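Local structure of periplasmic divalent cation tolerance protein (Synechococcus elongatus, 6GDX) at residues Q47-A52 with Q98-S103; A56-C61 with L94-Q99. The protein is of unsettled function, a PII-like protein probably not involved in heavy-metal tolerance that may carry or signal with small molecules. One frame throughout, in Å; residues are numbered along the deposited sequence.

Interaction 1. Residues Q47-A52 with Q98-S103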
loop_
_atom_site.group_PDB
_atom_site.type_symbol
_atom_site.label_atom_id
_atom_site.label_comp_id
_atom_site.label_asym_id
_atom_site.label_seq_id
_atom_site.Cartn_x
_atom_site.Cartn_y
_atom_site.Cartn_z
ATOM N N GLN B 47 3.267 -17.378 4.212
ATOM C CA GLN B 47 4.620 -17.774 3.819
ATOM C C GLN B 47 4.548 -18.891 2.752
ATOM O O GLN B 47 5.282 -18.874 1.783
ATOM C CB GLN B 47 5.398 -18.250 5.051
ATOM C CG GLN B 47 5.735 -17.153 6.019
ATOM C CD GLN B 47 6.299 -17.654 7.318
ATOM O OE1 GLN B 47 6.028 -18.792 7.735
ATOM N NE2 GLN B 47 7.087 -16.818 7.987
ATOM N N GLN B 48 3.660 -19.844 2.953
ATOM C CA GLN B 48 3.525 -20.946 2.029
ATOM C C GLN B 48 3.003 -20.496 0.676
ATOM O O GLN B 48 3.493 -20.944 -0.390
ATOM C CB GLN B 48 2.656 -22.032 2.648
ATOM C CG GLN B 48 3.390 -22.749 3.790
ATOM C CD GLN B 48 2.608 -23.878 4.437
ATOM O OE1 GLN B 48 1.503 -24.211 4.012
ATOM N NE2 GLN B 48 3.195 -24.488 5.468
ATOM N N LEU B 49 2.004 -19.619 0.683
ATOM C CA LEU B 49 1.423 -19.152 -0.576
ATOM C C LEU B 49 2.426 -18.295 -1.330
ATOM O O LEU B 49 2.529 -18.391 -2.550
ATOM C CB LEU B 49 0.151 -18.377 -0.300
ATOM C CG LEU B 49 -0.749 -18.029 -1.467
ATOM C CD1 LEU B 49 -1.315 -19.292 -2.085
ATOM C CD2 LEU B 49 -1.871 -17.097 -1.016
ATOM N N ALA B 50 3.143 -17.441 -0.598
ATOM C CA ALA B 50 4.136 -16.592 -1.228
ATOM C C ALA B 50 5.222 -17.427 -1.898
ATOM O O ALA B 50 5.592 -17.184 -3.044
ATOM C CB ALA B 50 4.740 -15.667 -0.207
ATOM N N GLN B 51 5.749 -18.390 -1.155
ATOM C CA GLN B 51 6.794 -19.253 -1.693
ATOM C C GLN B 51 6.306 -19.980 -2.941
ATOM O O GLN B 51 7.029 -20.073 -3.945
ATOM C CB GLN B 51 7.201 -20.259 -0.624
ATOM C CG GLN B 51 8.244 -21.260 -1.088
ATOM C CD GLN B 51 9.642 -20.739 -0.944
ATOM O OE1 GLN B 51 9.902 -19.811 -0.171
ATOM N NE2 GLN B 51 10.571 -21.345 -1.674
ATOM N N ALA B 52 5.094 -20.500 -2.888
ATOM C CA ALA B 52 4.557 -21.261 -3.997
ATOM C C ALA B 52 4.372 -20.400 -5.234
ATOM O O ALA B 52 4.595 -20.842 -6.385
ATOM C CB ALA B 52 3.258 -21.959 -3.599
ATOM N N GLN B 98 -4.011 -14.773 -10.772
ATOM C CA GLN B 98 -5.372 -14.755 -10.191
ATOM C C GLN B 98 -6.039 -16.128 -10.293
ATOM O O GLN B 98 -6.676 -16.590 -9.334
ATOM C CB GLN B 98 -6.237 -13.658 -10.845
ATOM C CG GLN B 98 -7.741 -13.721 -10.563
ATOM C CD GLN B 98 -8.075 -13.797 -9.091
ATOM O OE1 GLN B 98 -7.321 -13.330 -8.236
ATOM N NE2 GLN B 98 -9.224 -14.380 -8.781
ATOM N N GLN B 99 -5.879 -16.775 -11.442
ATOM C CA GLN B 99 -6.454 -18.109 -11.658
ATOM C C GLN B 99 -5.840 -19.121 -10.698
ATOM O O GLN B 99 -6.550 -19.939 -10.099
ATOM C CB GLN B 99 -6.220 -18.563 -13.098
ATOM N N TRP B 100 -4.527 -19.035 -10.508
ATOM C CA TRP B 100 -3.822 -19.909 -9.587
ATOM C C TRP B 100 -4.274 -19.662 -8.164
ATOM O O TRP B 100 -4.520 -20.612 -7.409
ATOM C CB TRP B 100 -2.328 -19.690 -9.758
ATOM C CG TRP B 100 -1.418 -20.455 -8.924
ATOM C CD1 TRP B 100 -0.848 -21.663 -9.204
ATOM C CD2 TRP B 100 -0.863 -20.013 -7.698
ATOM N NE1 TRP B 100 -0.002 -22.011 -8.194
ATOM C CE2 TRP B 100 0.006 -21.005 -7.260
ATOM C CE3 TRP B 100 -1.025 -18.847 -6.919
ATOM C CZ2 TRP B 100 0.723 -20.886 -6.072
ATOM C CZ3 TRP B 100 -0.322 -18.729 -5.754
ATOM C CH2 TRP B 100 0.523 -19.748 -5.320
ATOM N N LEU B 101 -4.470 -18.396 -7.799
ATOM C CA LEU B 101 -5.070 -18.083 -6.487
ATOM C C LEU B 101 -6.465 -18.667 -6.292
ATOM O O LEU B 101 -6.789 -19.097 -5.148
ATOM C CB LEU B 101 -5.096 -16.575 -6.265
ATOM C CG LEU B 101 -3.715 -15.993 -6.057
ATOM C CD1 LEU B 101 -3.800 -14.486 -6.125
ATOM C CD2 LEU B 101 -3.118 -16.386 -4.726
ATOM N N GLN B 102 -7.259 -18.794 -7.359
ATOM C CA GLN B 102 -8.592 -19.410 -7.281
ATOM C C GLN B 102 -8.484 -20.814 -6.676
ATOM O O GLN B 102 -9.347 -21.229 -5.895
ATOM C CB GLN B 102 -9.282 -19.481 -8.661
ATOM N N SER B 103 -7.403 -21.527 -6.994
ATOM C CA SER B 103 -7.189 -22.891 -6.512
ATOM C C SER B 103 -6.353 -23.010 -5.253
ATOM O O SER B 103 -6.538 -23.952 -4.502
ATOM C CB SER B 103 -6.535 -23.759 -7.606
ATOM O OG SER B 103 -5.214 -23.360 -7.902
#

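Interaction 2. Residues A56-C61 with L94-Q99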
loop_
_atom_site.group_PDB
_atom_site.type_symbol
_atom_site.label_atom_id
_atom_site.label_comp_id
_atom_site.label_asym_id
_atom_site.label_seq_id
_atom_site.Cartn_x
_atom_site.Cartn_y
_atom_site.Cartn_z
ATOM N N ALA B 56 6.424 -20.957 -8.830
ATOM C CA ALA B 56 5.708 -21.163 -10.074
ATOM C C ALA B 56 5.929 -20.089 -11.129
ATOM O O ALA B 56 5.341 -20.164 -12.212
ATOM C CB ALA B 56 4.225 -21.296 -9.762
ATOM N N GLY B 57 6.724 -19.070 -10.808
ATOM C CA GLY B 57 6.983 -18.008 -11.760
ATOM C C GLY B 57 5.880 -16.994 -11.938
ATOM O O GLY B 57 5.864 -16.285 -12.941
ATOM N N LEU B 58 4.956 -16.933 -10.987
ATOM C CA LEU B 58 3.773 -16.071 -11.088
ATOM C C LEU B 58 3.968 -14.685 -10.468
ATOM O O LEU B 58 3.200 -13.765 -10.756
ATOM C CB LEU B 58 2.571 -16.769 -10.486
ATOM C CG LEU B 58 2.103 -17.939 -11.347
ATOM C CD1 LEU B 58 1.122 -18.793 -10.546
ATOM C CD2 LEU B 58 1.510 -17.460 -12.656
ATOM N N ALA B 59 4.978 -14.553 -9.614
ATOM C CA ALA B 59 5.306 -13.277 -8.982
ATOM C C ALA B 59 6.799 -13.233 -8.794
ATOM O O ALA B 59 7.429 -14.275 -8.526
ATOM C CB ALA B 59 4.598 -13.092 -7.647
ATOM N N ALA B 60 7.410 -12.064 -8.945
ATOM C CA ALA B 60 8.833 -11.900 -8.699
ATOM C C ALA B 60 9.194 -11.765 -7.250
ATOM O O ALA B 60 10.285 -12.148 -6.794
ATOM C CB ALA B 60 9.346 -10.689 -9.458
ATOM N N CYS B 61 8.287 -11.137 -6.504
ATOM C CA CYS B 61 8.437 -10.866 -5.072
ATOM C C CYS B 61 7.038 -10.903 -4.480
ATOM O O CYS B 61 6.089 -10.451 -5.136
ATOM C CB CYS B 61 9.069 -9.495 -4.801
ATOM S SG CYS B 61 9.144 -9.070 -3.050
ATOM N N LEU B 94 -0.642 -11.666 -14.777
ATOM C CA LEU B 94 -1.648 -11.317 -13.778
ATOM C C LEU B 94 -2.849 -12.259 -13.826
ATOM O O LEU B 94 -3.320 -12.734 -12.793
ATOM C CB LEU B 94 -2.103 -9.885 -13.978
ATOM C CG LEU B 94 -3.113 -9.363 -12.960
ATOM C CD1 LEU B 94 -2.523 -9.308 -11.566
ATOM C CD2 LEU B 94 -3.638 -8.009 -13.415
ATOM N N ASP B 95 -3.337 -12.576 -15.022
ATOM C CA ASP B 95 -4.478 -13.456 -15.132
ATOM C C ASP B 95 -4.126 -14.860 -14.579
ATOM O O ASP B 95 -4.901 -15.457 -13.847
ATOM C CB ASP B 95 -4.963 -13.475 -16.595
ATOM C CG ASP B 95 -6.321 -14.110 -16.770
ATOM O OD1 ASP B 95 -6.354 -15.329 -16.962
ATOM O OD2 ASP B 95 -7.340 -13.390 -16.787
ATOM N N ALA B 96 -2.948 -15.384 -14.958
ATOM C CA ALA B 96 -2.508 -16.702 -14.472
ATOM C C ALA B 96 -2.350 -16.696 -12.957
ATOM O O ALA B 96 -2.702 -17.669 -12.272
ATOM C CB ALA B 96 -1.211 -17.157 -15.128
ATOM N N LEU B 97 -1.827 -15.594 -12.394
ATOM C CA LEU B 97 -1.693 -15.502 -10.952
ATOM C C LEU B 97 -3.061 -15.553 -10.282
ATOM O O LEU B 97 -3.251 -16.299 -9.308
ATOM C CB LEU B 97 -0.919 -14.238 -10.561
ATOM C CG LEU B 97 -0.844 -13.948 -9.057
ATOM C CD1 LEU B 97 -0.108 -15.006 -8.278
ATOM C CD2 LEU B 97 -0.181 -12.599 -8.829
ATOM N N GLN B 98 -4.011 -14.773 -10.772
ATOM C CA GLN B 98 -5.372 -14.755 -10.191
ATOM C C GLN B 98 -6.039 -16.128 -10.293
ATOM O O GLN B 98 -6.676 -16.590 -9.334
ATOM C CB GLN B 98 -6.237 -13.658 -10.845
ATOM C CG GLN B 98 -7.741 -13.721 -10.563
ATOM C CD GLN B 98 -8.075 -13.797 -9.091
ATOM O OE1 GLN B 98 -7.321 -13.330 -8.236
ATOM N NE2 GLN B 98 -9.224 -14.380 -8.781
ATOM N N GLN B 99 -5.879 -16.775 -11.442
ATOM C CA GLN B 99 -6.454 -18.109 -11.658
ATOM C C GLN B 99 -5.840 -19.121 -10.698
ATOM O O GLN B 99 -6.550 -19.939 -10.099
ATOM C CB GLN B 99 -6.220 -18.563 -13.098
#

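Interaction 1. Residues Q47-A52 with Q98-S103
L49 and A52 of helix 43-55 meet W100 and L101 of helix 91-104, the pair of helices that lies on one face of the four-stranded antiparallel sheet in the ferredoxin-like fold of CutA. The segment axes come no closer than 12.1 Å and run roughly antiparallel at 141°, and the wide gap is spanned chiefly by the indole. W100 has CG anti to its backbone N (chi1 179°), which carries the six-membered ring across to the other helix. A52 CB meets the ring at its edge, in the plane, 3.7 Å from W100 CZ2. L49 touches the neighbouring corner twice: its carbonyl O lies near the ring plane at the edge, beside CH2, and its branch CD1 sits 3.7 Å from W100 CH2 and almost as near CZ3. The L49 and W100 side chains run antiparallel alongside each other. The other branch, L49 CD2, reaches L101 CD2 at 4.0 Å, where the two leucine side chains meet nearly perpendicular. On the sheet side L49 also packs on V40 and M85, and L101 on L36. Within helix 91-104, the carbonyl O of W100 accepts both S103 N and S103 OG; the hydroxyl OG, 2.9 Å from W100 O, is tilted 16° from the carbonyl plane. Cutting W100 back to an alanine would probably open a gap between the helices, leaving A52 CB and L49 CD1 without the ring they press against. With apolar carbons supplying nearly all the contact and polar bonding between the two segments playing no part, the contact is directionless and made mainly by the edge of the indole.

Interaction 2. Residues A56-C61 with L94-Q99
L58 lays its side chain against A96 and L97 of helix 91-104 and carries nearly all of this contact from the loop side. Its branch CD2 lies 3.7 Å from A96 CB and nearly as close to the backbone N of L97, so it rests on the helix backbone as well as on a side chain. Nearer its root, L58 CB meets L97 CD1 at 3.9 Å, and the CA atoms of L58 and L97 are only 5.5 Å apart. CG of L58 stands anti to the carbonyl carbon (chi1 -70°), which directs the isobutyl group toward the helix. The carbonyl faces the helix too: L58 O sits over the L97 side chain, 4.1 Å from L97 CD2, and takes a hydrogen bond from OG1 of T89, on strand 76-90. L97 also packs on L36, F87 and T89, and Q93 touches L58 from the same helix. Upstream, G57 sets the direction of the chain with a positive phi of 77°; downstream, A60 and C61 pair with K88, and C61 joins an antiparallel strand of the second subunit. The arrangement is a Schellman motif ending helix 43-55, with the leucine after its glycine packed on helix 91-104 before the chain enters strand 61-73 of the ferredoxin-like fold.

How the interactions relate
From the N terminus, strand 33-40 leads into helix 43-55, which supplies the first half of interaction 1; the loop just after it supplies the first half of interaction 2. The chain then runs out and back through strands 61-73 and 76-90 before helix 91-104 closes both contacts. The loop of interaction 2, from 56-61 to 94-99, therefore lies within that of interaction 1, and their second segments overlap at Q98 and Q99. The contacts are about 8 Å apart, centre to centre, and they touch where W100 CG packs 3.4 Å from L58 CD1. Together they fasten helix 43-55 and its exit loop to consecutive turns of helix 91-104.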